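Local coordinates for extracellular PQQ-dependent sugar dehydrogenase (Coprinopsis cinerea, PDB 6JT6), which probably oxidises sugars with the help of pyrroloquinoline quinone, the haem-carrying cytochrome b domain of this crystal serving as its likely electron-transfer module, at residues Ser10-Thr15 and Ile113-Tyr118; Phe19-Gln22 and Ser27-Tyr30. All coordinates share one frame; numbering follows the deposited sequence.

Contact 1 of 2, residues Ser10-Thr15 and Ile113-Tyr118; sequences SITGVT and IQRIVY
I11 lies over one face of the R115 guanidinium, and T12 comes to the same group obliquely, so the loop between strands 5-8 and 15-21 rests mainly on this long side chain from strand 113-121. From CB, which points at the loop, R115 runs through CG to CD, where it first meets I11: CD is 4.0 Å from I11 CD1. The chain then bends about the CG-CD bond (chi3 76°), which turns the flat end under the loop. NE donates to the backbone carbonyl of S106 on the neighbouring strand, while CZ passes 4.1 Å from I11 CD1. Of the terminal nitrogens, NH1 is 3.7 Å from I11 CD1 and hydrogen-bonds Q49; NH2 lies 3.6 Å from T12 CG2 and forms a salt bridge with D9. The same D9 oxygen, OD2, is hydrogen-bonded to T12 OG1. That hydroxyl also accepts a bond from V14 N at 3.3 Å, an ST turn with a nearly straight bond (163°) that pins the loop. I11 holds CG1 beside its backbone N and extends beyond it (chi2 169°), carrying CD1 far enough to meet I113 CD1 tip to tip at 3.9 Å, a second, smaller contact. Replacing R115 with a methionine would probably leave D9 without its cationic mate and Q49 and S106 O without their donors, and I11 would lose the flat surface it lies on. Three nitrogens grip three oxygens of D9, Q49 and S106, which fixes the guanidinium's rotation and leaves one face to I11, chiefly its CD1 methyl. The contact combines charge and greasy cover: no hydrogen bond joins the two segments, yet the loop is tied to the strand through D9.

Contact 2 of 2, residues Phe19-Gln22 and Ser27-Tyr30; sequences FYQQ and SWGY
A beta hairpin of strands 15-21 and 26-33 is joined here near its turn; segments 19-21 and 27-30 run antiparallel, at 173° to each other, with axes 4.8 Å apart at closest approach. F19 and W28 form the hydrogen-bonded pair: F19 N gives to W28 O at 2.9 Å, nearly straight but tilted from the carbonyl plane, and W28 N returns the bond to F19 O at 2.8 Å, lying in that plane. F19 O also takes a CA-H contact from S27 CA at 3.2 Å. F19 and W28 project together from the same face of the sheet; W28 CE3 meets the edge of the phenyl ring at CD2, 3.8 Å off. Q21 adds its CB against W28 CZ3 at 3.6 Å, then bends away at chi2 (-67°), sending its amide to the turn, where OE1 takes T24 N and NE2 holds D23. The other face carries the non-hydrogen-bonded pair, with S27 OG at the edge of the Y20 ring, 3.9 Å from CD1; Y20 OH is hydrogen-bonded to D25. W28 NE1 donates to G58 O, and its ring also meets W143 and F48, while F19 stacks on Y170. With the W28 side chain about 7 Å from the haem, this aromatic cluster is consistent with an antiparallel hairpin helping to build the haem surroundings of a cellobiose-dehydrogenase-type cytochrome domain.

From the N terminus the chain leaves strand 5-8, turns through residues 10-15 and enters strand 15-21, whose far end doubles back in the hairpin of contact 2, a short closure with four residues between its segments. Contact 1 closes a far longer loop: 97 residues pass before strand 113-121 comes back to the 10-15 loop, and contact 2 falls entirely within that span. Strand 43-51 pairs with 26-33 on one side and 113-121 on the other, so both contacts reach one sheet. They meet where Y118 OH packs against Y30 CE1, 3.6 Å apart. Contact 1 ties the N-terminal loop to the later strand, while contact 2 zips the hairpin arms together.

Contact 1 of 2, residues Ser10-Thr15 and Ile113-Tyr118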
loop_
_atom_site.group_PDB
_atom_site.type_symbol
_atom_site.label_atom_id
_atom_site.label_comp_id
_atom_site.label_asym_id
_atom_site.label_seq_id
_atom_site.Cartn_x
_atom_site.Cartn_y
_atom_site.Cartn_z
ATOM N N SER A 10 -5.697 15.677 1.992
ATOM C CA SER A 10 -5.397 17.061 2.333
ATOM C C SER A 10 -3.884 17.346 2.405
ATOM O O SER A 10 -3.455 18.475 2.148
ATOM C CB SER A 10 -6.104 17.419 3.661
ATOM O OG SER A 10 -5.572 18.606 4.209
ATOM N N ILE A 11 -3.062 16.332 2.714
ATOM C CA ILE A 11 -1.609 16.568 2.791
ATOM C C ILE A 11 -0.973 16.922 1.434
ATOM O O ILE A 11 -0.083 17.781 1.356
ATOM C CB ILE A 11 -0.884 15.421 3.540
ATOM C CG1 ILE A 11 -1.417 15.372 4.999
ATOM C CG2 ILE A 11 0.642 15.587 3.454
ATOM C CD1 ILE A 11 -1.027 14.164 5.847
ATOM N N THR A 12 -1.473 16.317 0.355
ATOM C CA THR A 12 -0.814 16.431 -0.957
ATOM C C THR A 12 -1.684 17.041 -2.047
ATOM O O THR A 12 -1.168 17.388 -3.107
ATOM C CB THR A 12 -0.368 15.036 -1.467
ATOM O OG1 THR A 12 -1.525 14.197 -1.642
ATOM C CG2 THR A 12 0.582 14.379 -0.468
ATOM N N GLY A 13 -2.988 17.154 -1.801
ATOM C CA GLY A 13 -3.929 17.609 -2.845
ATOM C C GLY A 13 -4.311 16.542 -3.857
ATOM O O GLY A 13 -5.078 16.810 -4.797
ATOM N N VAL A 14 -3.839 15.301 -3.671
ATOM C CA VAL A 14 -4.259 14.252 -4.600
ATOM C C VAL A 14 -5.482 13.502 -4.040
ATOM O O VAL A 14 -5.782 13.611 -2.866
ATOM C CB VAL A 14 -3.100 13.283 -5.029
ATOM C CG1 VAL A 14 -1.754 14.006 -5.250
ATOM C CG2 VAL A 14 -2.960 12.133 -4.076
ATOM N N THR A 15 -6.180 12.741 -4.876
ATOM C CA THR A 15 -7.315 11.978 -4.423
ATOM C C THR A 15 -6.982 10.496 -4.558
ATOM O O THR A 15 -6.354 10.082 -5.551
ATOM C CB THR A 15 -8.615 12.306 -5.212
ATOM O OG1 THR A 15 -8.424 11.916 -6.585
ATOM C CG2 THR A 15 -8.935 13.770 -5.116
ATOM N N ILE A 113 0.694 10.716 12.971
ATOM C CA ILE A 113 0.490 9.666 11.989
ATOM C C ILE A 113 1.820 9.174 11.458
ATOM O O ILE A 113 2.831 9.873 11.556
ATOM C CB ILE A 113 -0.457 10.094 10.823
ATOM C CG1 ILE A 113 0.054 11.332 10.056
ATOM C CG2 ILE A 113 -1.856 10.333 11.369
ATOM C CD1 ILE A 113 -0.487 11.478 8.642
ATOM N N GLN A 114 1.822 7.950 10.937
ATOM C CA GLN A 114 2.848 7.531 9.969
ATOM C C GLN A 114 2.218 7.346 8.566
ATOM O O GLN A 114 1.048 6.940 8.433
ATOM C CB GLN A 114 3.587 6.279 10.417
ATOM C CG GLN A 114 2.705 5.046 10.548
ATOM C CD GLN A 114 3.476 3.869 11.068
ATOM O OE1 GLN A 114 4.212 3.220 10.315
ATOM N NE2 GLN A 114 3.306 3.563 12.368
ATOM N N ARG A 115 3.001 7.638 7.534
ATOM C CA ARG A 115 2.547 7.467 6.157
ATOM C C ARG A 115 3.602 6.783 5.319
ATOM O O ARG A 115 4.803 7.110 5.424
ATOM C CB ARG A 115 2.275 8.826 5.536
ATOM C CG ARG A 115 0.855 9.277 5.648
ATOM C CD ARG A 115 0.810 10.721 5.206
ATOM N NE ARG A 115 0.880 10.995 3.760
ATOM C CZ ARG A 115 -0.190 11.310 3.012
ATOM N NH1 ARG A 115 -1.419 11.273 3.544
ATOM N NH2 ARG A 115 -0.046 11.644 1.752
ATOM N N ILE A 116 3.179 5.813 4.503
ATOM C CA ILE A 116 4.125 5.270 3.507
ATOM C C ILE A 116 3.433 5.360 2.159
ATOM O O ILE A 116 2.462 4.629 1.909
ATOM C CB ILE A 116 4.624 3.805 3.782
ATOM C CG1 ILE A 116 5.198 3.642 5.182
ATOM C CG2 ILE A 116 5.705 3.398 2.763
ATOM C CD1 ILE A 116 4.189 3.121 6.162
ATOM N N VAL A 117 3.936 6.250 1.302
ATOM C CA VAL A 117 3.327 6.468 0.007
ATOM C C VAL A 117 4.283 5.830 -0.997
ATOM O O VAL A 117 5.495 6.051 -0.946
ATOM C CB VAL A 117 3.183 7.977 -0.303
ATOM C CG1 VAL A 117 2.411 8.191 -1.621
ATOM C CG2 VAL A 117 2.550 8.709 0.873
ATOM N N TYR A 118 3.754 5.023 -1.908
ATOM C CA TYR A 118 4.657 4.234 -2.725
ATOM C C TYR A 118 4.142 4.077 -4.151
ATOM O O TYR A 118 2.930 4.145 -4.405
ATOM C CB TYR A 118 4.936 2.856 -2.055
ATOM C CG TYR A 118 3.689 2.011 -1.901
ATOM C CD1 TYR A 118 3.264 1.144 -2.934
ATOM C CD2 TYR A 118 2.910 2.074 -0.721
ATOM C CE1 TYR A 118 2.107 0.400 -2.794
ATOM C CE2 TYR A 118 1.764 1.307 -0.566
ATOM C CZ TYR A 118 1.356 0.480 -1.614
ATOM O OH TYR A 118 0.208 -0.311 -1.488
#

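Contact 2 of 2, residues Phe19-Gln22 and Ser27-Tyr30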
loop_
_atom_site.group_PDB
_atom_site.type_symbol
_atom_site.label_atom_id
_atom_site.label_comp_id
_atom_site.label_asym_id
_atom_site.label_seq_id
_atom_site.Cartn_x
_atom_site.Cartn_y
_atom_site.Cartn_z
ATOM N N PHE A 19 -9.694 3.088 1.753
ATOM C CA PHE A 19 -10.375 2.196 2.686
ATOM C C PHE A 19 -9.866 2.616 4.041
ATOM O O PHE A 19 -8.651 2.560 4.311
ATOM C CB PHE A 19 -10.011 0.699 2.440
ATOM C CG PHE A 19 -10.565 -0.265 3.497
ATOM C CD1 PHE A 19 -11.918 -0.635 3.498
ATOM C CD2 PHE A 19 -9.741 -0.787 4.485
ATOM C CE1 PHE A 19 -12.437 -1.509 4.469
ATOM C CE2 PHE A 19 -10.232 -1.670 5.455
ATOM C CZ PHE A 19 -11.591 -2.032 5.449
ATOM N N TYR A 20 -10.802 3.044 4.882
ATOM C CA TYR A 20 -10.501 3.456 6.242
ATOM C C TYR A 20 -10.995 2.333 7.166
ATOM O O TYR A 20 -12.121 1.876 7.043
ATOM C CB TYR A 20 -11.150 4.811 6.587
ATOM C CG TYR A 20 -11.096 5.092 8.069
ATOM C CD1 TYR A 20 -9.912 5.524 8.667
ATOM C CD2 TYR A 20 -12.220 4.890 8.886
ATOM C CE1 TYR A 20 -9.844 5.756 10.026
ATOM C CE2 TYR A 20 -12.161 5.126 10.252
ATOM C CZ TYR A 20 -10.970 5.547 10.812
ATOM O OH TYR A 20 -10.890 5.784 12.165
ATOM N N GLN A 21 -10.128 1.873 8.061
ATOM C CA GLN A 21 -10.487 0.770 8.954
ATOM C C GLN A 21 -10.629 1.337 10.377
ATOM O O GLN A 21 -9.656 1.791 10.974
ATOM C CB GLN A 21 -9.455 -0.365 8.844
ATOM C CG GLN A 21 -9.983 -1.749 9.167
ATOM C CD GLN A 21 -10.371 -1.917 10.625
ATOM O OE1 GLN A 21 -9.735 -1.356 11.522
ATOM N NE2 GLN A 21 -11.427 -2.676 10.870
ATOM N N GLN A 22 -11.861 1.326 10.884
ATOM C CA GLN A 22 -12.257 1.958 12.175
ATOM C C GLN A 22 -11.546 1.433 13.447
ATOM O O GLN A 22 -11.246 2.222 14.329
ATOM C CB GLN A 22 -13.798 1.907 12.372
ATOM C CG GLN A 22 -14.361 0.479 12.487
ATOM C CD GLN A 22 -15.877 0.380 12.650
ATOM O OE1 GLN A 22 -16.545 1.311 13.124
ATOM N NE2 GLN A 22 -16.426 -0.778 12.273
ATOM N N SER A 27 -5.549 3.690 7.218
ATOM C CA SER A 27 -6.123 3.839 5.874
ATOM C C SER A 27 -5.261 3.183 4.811
ATOM O O SER A 27 -4.012 3.213 4.892
ATOM C CB SER A 27 -6.169 5.323 5.489
ATOM O OG SER A 27 -6.782 6.093 6.463
ATOM N N TRP A 28 -5.914 2.637 3.799
ATOM C CA TRP A 28 -5.216 2.040 2.627
ATOM C C TRP A 28 -5.734 2.776 1.413
ATOM O O TRP A 28 -6.915 2.684 1.123
ATOM C CB TRP A 28 -5.526 0.539 2.526
ATOM C CG TRP A 28 -4.808 -0.282 3.575
ATOM C CD1 TRP A 28 -3.669 -1.035 3.402
ATOM C CD2 TRP A 28 -5.187 -0.437 4.960
ATOM N NE1 TRP A 28 -3.324 -1.657 4.600
ATOM C CE2 TRP A 28 -4.237 -1.310 5.563
ATOM C CE3 TRP A 28 -6.251 0.060 5.746
ATOM C CZ2 TRP A 28 -4.289 -1.660 6.918
ATOM C CZ3 TRP A 28 -6.296 -0.296 7.115
ATOM C CH2 TRP A 28 -5.319 -1.163 7.675
ATOM N N GLY A 29 -4.872 3.534 0.727
ATOM C CA GLY A 29 -5.278 4.313 -0.441
ATOM C C GLY A 29 -4.603 3.789 -1.693
ATOM O O GLY A 29 -3.494 3.257 -1.605
ATOM N N TYR A 30 -5.283 3.880 -2.844
ATOM C CA TYR A 30 -4.726 3.464 -4.126
ATOM C C TYR A 30 -5.130 4.409 -5.223
ATOM O O TYR A 30 -6.229 4.930 -5.214
ATOM C CB TYR A 30 -5.167 2.038 -4.526
ATOM C CG TYR A 30 -4.845 1.027 -3.472
ATOM C CD1 TYR A 30 -3.591 0.389 -3.455
ATOM C CD2 TYR A 30 -5.775 0.743 -2.439
ATOM C CE1 TYR A 30 -3.278 -0.533 -2.459
ATOM C CE2 TYR A 30 -5.479 -0.184 -1.453
ATOM C CZ TYR A 30 -4.232 -0.802 -1.465
ATOM O OH TYR A 30 -3.899 -1.707 -0.483
#